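Local structure of putative alpha-N-acetylgalactosaminidase (Bacillus halodurans C-125, 3CC1) at residues F243-F254 with E300-W308; G117-E125 with T135-N143. The protein probably cleaves terminal alpha-linked N-acetylgalactosamine from glycoconjugates, as a member of the alpha-galactosidase A family. All blocks are in the same frame, centred on the assembly; numbering follows the deposited sequence. Where two conformers were deposited one is given.

Contact 1 (F243-F254 with E300-W308); sequences FWDDWSLLYQMF and EQLTMMNLW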
# COMPACT_ATOMS: atom_id res chain seq x y z
N PHE A 243 -2.85 18.03 -10.89
CA PHE A 243 -2.87 17.21 -12.05
C PHE A 243 -2.20 17.92 -13.20
O PHE A 243 -2.46 19.10 -13.51
CB PHE A 243 -4.28 16.71 -12.39
CG PHE A 243 -4.27 15.69 -13.47
CD1 PHE A 243 -3.79 14.42 -13.21
CD2 PHE A 243 -4.66 16.01 -14.75
CE1 PHE A 243 -3.74 13.48 -14.21
CE2 PHE A 243 -4.61 15.08 -15.74
CZ PHE A 243 -4.12 13.80 -15.47
N TRP A 244 -1.31 17.15 -13.84
CA TRP A 244 -0.56 17.55 -15.02
C TRP A 244 -0.34 16.37 -15.98
O TRP A 244 -0.70 15.22 -15.69
CB TRP A 244 0.82 18.15 -14.62
CG TRP A 244 0.82 19.58 -14.26
CD1 TRP A 244 0.92 20.12 -13.01
CD2 TRP A 244 0.75 20.68 -15.16
NE1 TRP A 244 0.92 21.48 -13.08
CE2 TRP A 244 0.81 21.86 -14.39
CE3 TRP A 244 0.63 20.80 -16.55
CZ2 TRP A 244 0.76 23.13 -14.95
CZ3 TRP A 244 0.58 22.04 -17.09
CH2 TRP A 244 0.68 23.21 -16.29
N ASP A 245 0.28 16.69 -17.12
CA ASP A 245 0.63 15.70 -18.19
C ASP A 245 1.83 14.82 -17.80
O ASP A 245 2.93 14.89 -18.40
CB ASP A 245 0.85 16.39 -19.55
CG ASP A 245 1.88 17.51 -19.51
OD1 ASP A 245 1.95 18.27 -18.51
OD2 ASP A 245 2.60 17.64 -20.50
N ASP A 246 1.63 14.04 -16.75
CA ASP A 246 2.59 13.00 -16.39
C ASP A 246 1.86 11.74 -16.02
O ASP A 246 0.88 11.78 -15.27
CB ASP A 246 3.49 13.43 -15.22
CG ASP A 246 4.63 12.43 -14.98
OD1 ASP A 246 4.42 11.47 -14.19
OD2 ASP A 246 5.74 12.63 -15.55
N TRP A 247 2.31 10.64 -16.58
CA TRP A 247 1.61 9.37 -16.36
C TRP A 247 1.51 9.01 -14.89
O TRP A 247 0.52 8.43 -14.45
CB TRP A 247 2.27 8.21 -17.11
CG TRP A 247 1.66 6.90 -16.77
CD1 TRP A 247 2.24 5.89 -16.08
CD2 TRP A 247 0.32 6.46 -17.07
NE1 TRP A 247 1.36 4.84 -15.96
CE2 TRP A 247 0.17 5.17 -16.54
CE3 TRP A 247 -0.75 7.04 -17.74
CZ2 TRP A 247 -1.01 4.43 -16.67
CZ3 TRP A 247 -1.93 6.29 -17.87
CH2 TRP A 247 -2.05 5.02 -17.33
N SER A 248 2.51 9.35 -14.09
CA SER A 248 2.47 8.95 -12.70
C SER A 248 1.27 9.58 -11.98
O SER A 248 0.64 8.94 -11.13
CB SER A 248 3.77 9.31 -11.96
OG SER A 248 3.85 10.72 -11.84
N LEU A 249 0.91 10.80 -12.36
CA LEU A 249 -0.28 11.44 -11.78
C LEU A 249 -1.59 10.83 -12.31
O LEU A 249 -2.58 10.69 -11.57
CB LEU A 249 -0.23 12.94 -12.05
CG LEU A 249 1.02 13.66 -11.49
CD1 LEU A 249 1.05 15.07 -12.06
CD2 LEU A 249 0.94 13.65 -9.98
N LEU A 250 -1.62 10.52 -13.60
CA LEU A 250 -2.84 9.90 -14.17
C LEU A 250 -3.06 8.52 -13.55
O LEU A 250 -4.16 8.17 -13.08
CB LEU A 250 -2.75 9.84 -15.71
CG LEU A 250 -3.93 9.30 -16.48
CD1 LEU A 250 -5.31 9.84 -16.01
CD2 LEU A 250 -3.70 9.54 -18.02
N TYR A 251 -1.99 7.73 -13.50
CA TYR A 251 -2.04 6.43 -12.86
C TYR A 251 -2.61 6.55 -11.45
O TYR A 251 -3.50 5.81 -11.08
CB TYR A 251 -0.67 5.79 -12.76
CG TYR A 251 -0.67 4.46 -12.07
CD1 TYR A 251 -0.89 3.31 -12.78
CD2 TYR A 251 -0.42 4.35 -10.72
CE1 TYR A 251 -0.89 2.07 -12.17
CE2 TYR A 251 -0.39 3.14 -10.09
CZ TYR A 251 -0.64 1.98 -10.82
OH TYR A 251 -0.64 0.72 -10.25
N GLN A 252 -2.08 7.48 -10.66
CA GLN A 252 -2.52 7.60 -9.26
C GLN A 252 -3.95 8.06 -9.13
O GLN A 252 -4.63 7.69 -8.17
CB GLN A 252 -1.61 8.52 -8.46
CG GLN A 252 -0.18 8.03 -8.30
CD GLN A 252 0.66 9.08 -7.63
OE1 GLN A 252 0.59 9.25 -6.42
NE2 GLN A 252 1.45 9.81 -8.40
N MSE A 253 -4.42 8.83 -10.11
CA MSE A 253 -5.81 9.34 -10.09
C MSE A 253 -6.81 8.20 -10.04
O MSE A 253 -7.86 8.34 -9.43
CB MSE A 253 -6.09 10.32 -11.25
CG MSE A 253 -7.30 11.28 -11.00
SE MSE A 253 -7.09 12.36 -9.41
CE MSE A 253 -5.40 13.05 -9.80
N PHE A 254 -6.49 7.07 -10.66
CA PHE A 254 -7.40 5.93 -10.69
C PHE A 254 -7.68 5.43 -9.30
O PHE A 254 -8.84 5.28 -8.92
CB PHE A 254 -6.94 4.80 -11.66
CG PHE A 254 -7.21 5.12 -13.09
CD1 PHE A 254 -6.33 5.92 -13.82
CD2 PHE A 254 -8.36 4.67 -13.72
CE1 PHE A 254 -6.60 6.25 -15.13
CE2 PHE A 254 -8.64 4.97 -15.01
CZ PHE A 254 -7.76 5.76 -15.74
N GLU A 300 -2.97 7.79 -23.66
CA GLU A 300 -3.11 8.38 -22.33
C GLU A 300 -4.14 9.47 -22.26
O GLU A 300 -4.83 9.59 -21.27
CB GLU A 300 -1.74 8.91 -21.84
CG GLU A 300 -0.80 7.77 -21.50
CD GLU A 300 0.66 8.23 -21.30
OE1 GLU A 300 0.99 9.35 -21.72
OE2 GLU A 300 1.46 7.43 -20.76
N GLN A 301 -4.20 10.30 -23.30
CA GLN A 301 -5.18 11.38 -23.38
C GLN A 301 -6.62 10.80 -23.36
O GLN A 301 -7.49 11.27 -22.61
CB GLN A 301 -4.95 12.22 -24.66
CG GLN A 301 -3.60 13.02 -24.69
CD GLN A 301 -3.37 13.72 -26.00
OE1 GLN A 301 -4.30 14.34 -26.55
NE2 GLN A 301 -2.13 13.65 -26.52
N LEU A 302 -6.86 9.76 -24.15
CA LEU A 302 -8.18 9.08 -24.16
C LEU A 302 -8.47 8.40 -22.83
O LEU A 302 -9.58 8.43 -22.36
CB LEU A 302 -8.26 8.05 -25.27
CG LEU A 302 -8.23 8.61 -26.68
CD1 LEU A 302 -8.07 7.48 -27.68
CD2 LEU A 302 -9.47 9.39 -27.02
N THR A 303 -7.44 7.83 -22.22
CA THR A 303 -7.55 7.21 -20.91
C THR A 303 -8.02 8.22 -19.85
O THR A 303 -8.95 7.95 -19.09
CB THR A 303 -6.24 6.47 -20.50
OG1 THR A 303 -6.15 5.25 -21.27
CG2 THR A 303 -6.22 6.16 -19.00
N MSE A 304 -7.42 9.40 -19.88
CA MSE A 304 -7.82 10.46 -19.00
C MSE A 304 -9.25 10.90 -19.27
O MSE A 304 -10.04 11.01 -18.36
CB MSE A 304 -6.86 11.67 -19.13
CG MSE A 304 -7.35 12.87 -18.30
SE MSE A 304 -6.45 14.46 -18.90
CE MSE A 304 -7.27 14.56 -20.63
N MSE A 305 -9.58 11.13 -20.54
CA MSE A 305 -10.92 11.56 -20.89
C MSE A 305 -11.96 10.53 -20.44
O MSE A 305 -13.05 10.89 -19.96
CB MSE A 305 -11.06 11.81 -22.39
CG MSE A 305 -10.28 13.00 -22.92
SE MSE A 305 -10.89 14.70 -22.17
CE MSE A 305 -12.67 14.77 -22.95
N ASN A 306 -11.61 9.25 -20.54
CA ASN A 306 -12.56 8.18 -20.23
C ASN A 306 -12.92 8.17 -18.73
O ASN A 306 -14.07 8.03 -18.36
CB ASN A 306 -12.02 6.81 -20.67
CG ASN A 306 -12.11 6.59 -22.18
OD1 ASN A 306 -12.98 7.17 -22.86
ND2 ASN A 306 -11.23 5.77 -22.72
N LEU A 307 -11.92 8.31 -17.88
CA LEU A 307 -12.13 8.29 -16.44
C LEU A 307 -12.88 9.55 -15.98
O LEU A 307 -13.82 9.48 -15.16
CB LEU A 307 -10.77 8.15 -15.69
CG LEU A 307 -10.87 8.31 -14.17
CD1 LEU A 307 -11.78 7.21 -13.61
CD2 LEU A 307 -9.48 8.32 -13.44
N TRP A 308 -12.45 10.70 -16.49
CA TRP A 308 -13.06 11.99 -16.20
C TRP A 308 -14.53 11.98 -16.64
O TRP A 308 -15.39 12.45 -15.94
CB TRP A 308 -12.37 13.15 -16.93
CG TRP A 308 -11.19 13.86 -16.24
CD1 TRP A 308 -11.05 15.20 -16.10
CD2 TRP A 308 -9.99 13.27 -15.68
NE1 TRP A 308 -9.87 15.50 -15.48
CE2 TRP A 308 -9.19 14.34 -15.21
CE3 TRP A 308 -9.53 11.97 -15.49
CZ2 TRP A 308 -7.96 14.14 -14.62
CZ3 TRP A 308 -8.28 11.77 -14.89
CH2 TRP A 308 -7.52 12.85 -14.46

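Contact 2 (G117-E125 with T135-N143); sequences GIPRQAVYE and TAREIAHTN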
# COMPACT_ATOMS: atom_id res chain seq x y z
N GLY A 117 -9.68 33.74 2.24
CA GLY A 117 -9.24 34.73 3.23
C GLY A 117 -9.30 36.18 2.79
O GLY A 117 -10.12 36.60 1.95
N ILE A 118 -8.41 36.95 3.38
CA ILE A 118 -8.36 38.38 3.19
C ILE A 118 -6.89 38.75 2.96
O ILE A 118 -6.01 38.17 3.56
CB ILE A 118 -8.90 39.11 4.46
CG1 ILE A 118 -8.98 40.62 4.24
CG2 ILE A 118 -8.05 38.77 5.71
CD1 ILE A 118 -9.77 41.37 5.33
N PRO A 119 -6.61 39.70 2.07
CA PRO A 119 -5.21 39.86 1.75
C PRO A 119 -4.38 40.33 2.93
O PRO A 119 -4.83 41.11 3.73
CB PRO A 119 -5.23 40.95 0.66
CG PRO A 119 -6.57 40.78 0.02
CD PRO A 119 -7.49 40.48 1.16
N ARG A 120 -3.16 39.85 3.01
CA ARG A 120 -2.29 40.31 4.07
C ARG A 120 -2.09 41.83 3.96
O ARG A 120 -1.87 42.52 4.94
CB ARG A 120 -0.94 39.60 3.95
CG ARG A 120 -1.03 38.10 4.18
CD ARG A 120 0.37 37.58 4.45
NE ARG A 120 0.37 36.13 4.46
CZ ARG A 120 1.46 35.41 4.72
NH1 ARG A 120 2.58 36.01 5.05
NH2 ARG A 120 1.41 34.10 4.65
N GLN A 121 -2.12 42.30 2.73
CA GLN A 121 -1.98 43.71 2.39
C GLN A 121 -3.11 44.56 3.00
O GLN A 121 -2.88 45.69 3.44
CB GLN A 121 -1.94 43.85 0.89
CG GLN A 121 -1.65 45.26 0.41
CD GLN A 121 -1.46 45.30 -1.12
OE1 GLN A 121 -0.59 44.62 -1.65
NE2 GLN A 121 -2.25 46.09 -1.80
N ALA A 122 -4.32 43.99 3.04
CA ALA A 122 -5.46 44.62 3.71
C ALA A 122 -5.21 44.67 5.22
O ALA A 122 -5.54 45.64 5.88
CB ALA A 122 -6.76 43.87 3.39
N VAL A 123 -4.60 43.64 5.75
CA VAL A 123 -4.36 43.59 7.20
C VAL A 123 -3.32 44.66 7.54
O VAL A 123 -3.49 45.44 8.46
CB VAL A 123 -3.99 42.16 7.67
CG1 VAL A 123 -3.55 42.19 9.12
CG2 VAL A 123 -5.19 41.19 7.47
N TYR A 124 -2.26 44.72 6.73
CA TYR A 124 -1.22 45.75 6.88
C TYR A 124 -1.82 47.14 6.87
O TYR A 124 -1.52 47.96 7.72
CB TYR A 124 -0.21 45.66 5.73
CG TYR A 124 0.74 46.84 5.59
CD1 TYR A 124 1.68 47.15 6.57
CD2 TYR A 124 0.73 47.62 4.44
CE1 TYR A 124 2.56 48.22 6.40
CE2 TYR A 124 1.59 48.68 4.27
CZ TYR A 124 2.50 48.97 5.24
OH TYR A 124 3.34 50.04 5.04
N GLU A 125 -2.69 47.39 5.91
CA GLU A 125 -3.23 48.73 5.67
C GLU A 125 -4.38 48.99 6.62
O GLU A 125 -4.87 50.09 6.73
CB GLU A 125 -3.72 48.88 4.23
CG GLU A 125 -2.59 48.94 3.16
CD GLU A 125 -3.11 49.15 1.72
OE1 GLU A 125 -4.26 49.61 1.57
OE2 GLU A 125 -2.40 48.84 0.72
N THR A 135 -12.46 46.62 10.73
CA THR A 135 -11.36 46.65 9.79
C THR A 135 -10.72 45.28 9.62
O THR A 135 -10.97 44.36 10.38
CB THR A 135 -10.25 47.54 10.29
OG1 THR A 135 -9.71 46.99 11.51
CG2 THR A 135 -10.74 48.96 10.53
N ALA A 136 -9.83 45.20 8.64
CA ALA A 136 -9.18 43.96 8.29
C ALA A 136 -8.48 43.35 9.49
O ALA A 136 -8.53 42.14 9.69
CB ALA A 136 -8.17 44.14 7.12
N ARG A 137 -7.83 44.17 10.29
CA ARG A 137 -7.10 43.65 11.44
C ARG A 137 -8.02 43.05 12.46
O ARG A 137 -7.61 42.19 13.24
CB ARG A 137 -6.25 44.73 12.10
CG ARG A 137 -5.13 45.18 11.20
CD ARG A 137 -4.26 46.23 11.87
NE ARG A 137 -3.20 46.61 10.95
CZ ARG A 137 -2.18 47.38 11.28
NH1 ARG A 137 -2.09 47.86 12.51
NH2 ARG A 137 -1.25 47.66 10.38
N GLU A 138 -9.26 43.50 12.47
CA GLU A 138 -10.22 43.05 13.48
C GLU A 138 -10.91 41.75 13.11
O GLU A 138 -11.59 41.16 13.94
CB GLU A 138 -11.25 44.13 13.75
CG GLU A 138 -10.62 45.35 14.35
CD GLU A 138 -11.60 46.52 14.54
OE1 GLU A 138 -12.31 46.92 13.61
OE2 GLU A 138 -11.63 47.05 15.66
N ILE A 139 -10.74 41.33 11.86
CA ILE A 139 -11.39 40.13 11.37
C ILE A 139 -10.41 39.06 10.90
O ILE A 139 -10.81 37.93 10.72
CB ILE A 139 -12.47 40.41 10.28
CG1 ILE A 139 -11.85 40.90 8.96
CG2 ILE A 139 -13.53 41.39 10.81
CD1 ILE A 139 -12.79 40.68 7.65
N ALA A 140 -9.13 39.40 10.71
CA ALA A 140 -8.15 38.46 10.19
C ALA A 140 -7.71 37.49 11.27
O ALA A 140 -7.71 37.77 12.47
CB ALA A 140 -6.91 39.17 9.57
N HIS A 141 -7.37 36.31 10.82
CA HIS A 141 -6.83 35.28 11.67
C HIS A 141 -5.40 35.06 11.17
O HIS A 141 -5.18 34.27 10.28
CB HIS A 141 -7.66 34.03 11.48
CG HIS A 141 -7.51 33.04 12.57
ND1 HIS A 141 -8.00 31.75 12.48
CD2 HIS A 141 -6.89 33.14 13.78
CE1 HIS A 141 -7.69 31.10 13.59
NE2 HIS A 141 -7.02 31.91 14.39
N THR A 142 -4.45 35.82 11.72
CA THR A 142 -3.12 35.88 11.12
C THR A 142 -2.29 34.60 11.33
O THR A 142 -1.26 34.41 10.70
CB THR A 142 -2.34 37.13 11.59
OG1 THR A 142 -2.26 37.10 13.00
CG2 THR A 142 -3.05 38.41 11.15
N ASN A 143 -2.77 33.72 12.19
CA ASN A 143 -2.12 32.42 12.38
C ASN A 143 -2.65 31.39 11.39
O ASN A 143 -2.22 30.24 11.40
CB ASN A 143 -2.29 31.91 13.82
CG ASN A 143 -3.71 31.47 14.14
OD1 ASN A 143 -4.65 31.68 13.37
ND2 ASN A 143 -3.87 30.86 15.31

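Contact 1 (F243-F254 with E300-W308)
Phe243 and Trp308 form the aromatic part of this contact. The edge of the six-membered ring of Trp308 points at one face of Phe243 in an edge-to-face pair. Trp308 CZ2 lies 3.7 Å from Phe243 CE2. The selenium of Met304, a selenomethionine, meets the rim of the same Phe243 ring in a Met-aromatic contact, SE to CE2 3.7 Å. A CH-pi contact lies further along: Leu307 CD2 sits over the centre of the Phe254 ring, 3.6 Å from its centroid. Thr303 CG2 touches CZ of that ring. With an alanine here instead of Phe254, Leu307 CD2 would probably lose the face it lies over, and a gap would open beside Thr303 CG2.

Helices 247-254 and 300-308 belong to the alpha-galactosidase A family part of the chain, which has the TIM-barrel fold. The axes of these short segments run 29° apart and come within 10.9 Å.

Leu250 packs as a knob in a hole formed by Glu300, Thr303, Met304 and Trp308. With its CG anti to the backbone N (chi1 -177°), it reaches across with both methyls. CD1 meets Trp308 CZ3 at 3.7 Å, and CD2 lies 3.4 Å from Glu300 O. Met253 CG touches Trp308 CH2.

The polar edge is at Glu300. Its carboxylate runs nearly parallel to the Trp247 ring, 6° between planes, with OE2 3.8 Å from CE3. That OE2 is hydrogen-bonded to His422, and Thr303 OG1 bonds to His422 O.

Contact 2 (G117-E125 with T135-N143)
Ile118, Ala122 and Val123 pack against Ala136, Ile139 and Ala140. Strand 118-119 leads into helix 120-125. The other segment has a weakly bonded helical turn near 136-139 and a weakly bonded strand near 140-141. The two strands are the outer ones of a small antiparallel sheet, with 152-155 between them. Helix 120-125 and the turn near 136-139 meet beside this sheet.

The tight part is apolar and built on small side chains. Ala136 CB points toward helix 120-125, 3.3 Å from Ala122 O, and this brings the backbones close: the CA atoms of Val123 and Ala136 are 5.0 Å apart. Ile118 packs against the same alanine. Its CG1 is anti to the backbone N (chi1 -175°), which carries CD1 to Ala136 CB at 3.7 Å. The same CD1 meets Ile139 CD1, the two side chains crossing at about a right angle. Ile118 CG2 touches Ala140 CB from the other branch. The closest carbon pair is Val123 CG2 with Ala140 CB, 3.4 Å, tighter than usual. Tyr165 of helix 162-175 packs on both Ile118 and Ile139.

The outer side is looser and more open to solvent. Thr142 CG2 only grazes Val123 CG1 at 4.3 Å. Arg137, itself exposed, closes this rim. Its chain is extended from CG to NE and lies across Val123. The guanidinium edge then holds two successive carbonyls of helix 120-125. NH2 donates to Tyr124 O at 2.7 Å, a bent bond (137°). NE donates to Val123 O at 2.8 Å, nearly straight (171°) and in the guanidinium plane.

In the fold
From the N terminus the chain first reaches contact 2. Strand 109-115 of the parallel sheet leads into 117-125. A short loop without helix or strand follows, and 135-143 closes it. Contact 1 opens about a hundred residues later, at 243-254. It closes a longer loop at 300-308, with 45 residues between. The contacts are in series, neither nested nor crossed. The centres of contact 1 and contact 2 are about 39 Å apart, on opposite sides of the chain's centre. Helix 120-125 of contact 2 touches the second subunit. Contact 1 joins two helices beside the C-terminal beta sandwich, near strands 345-353 and 368-374.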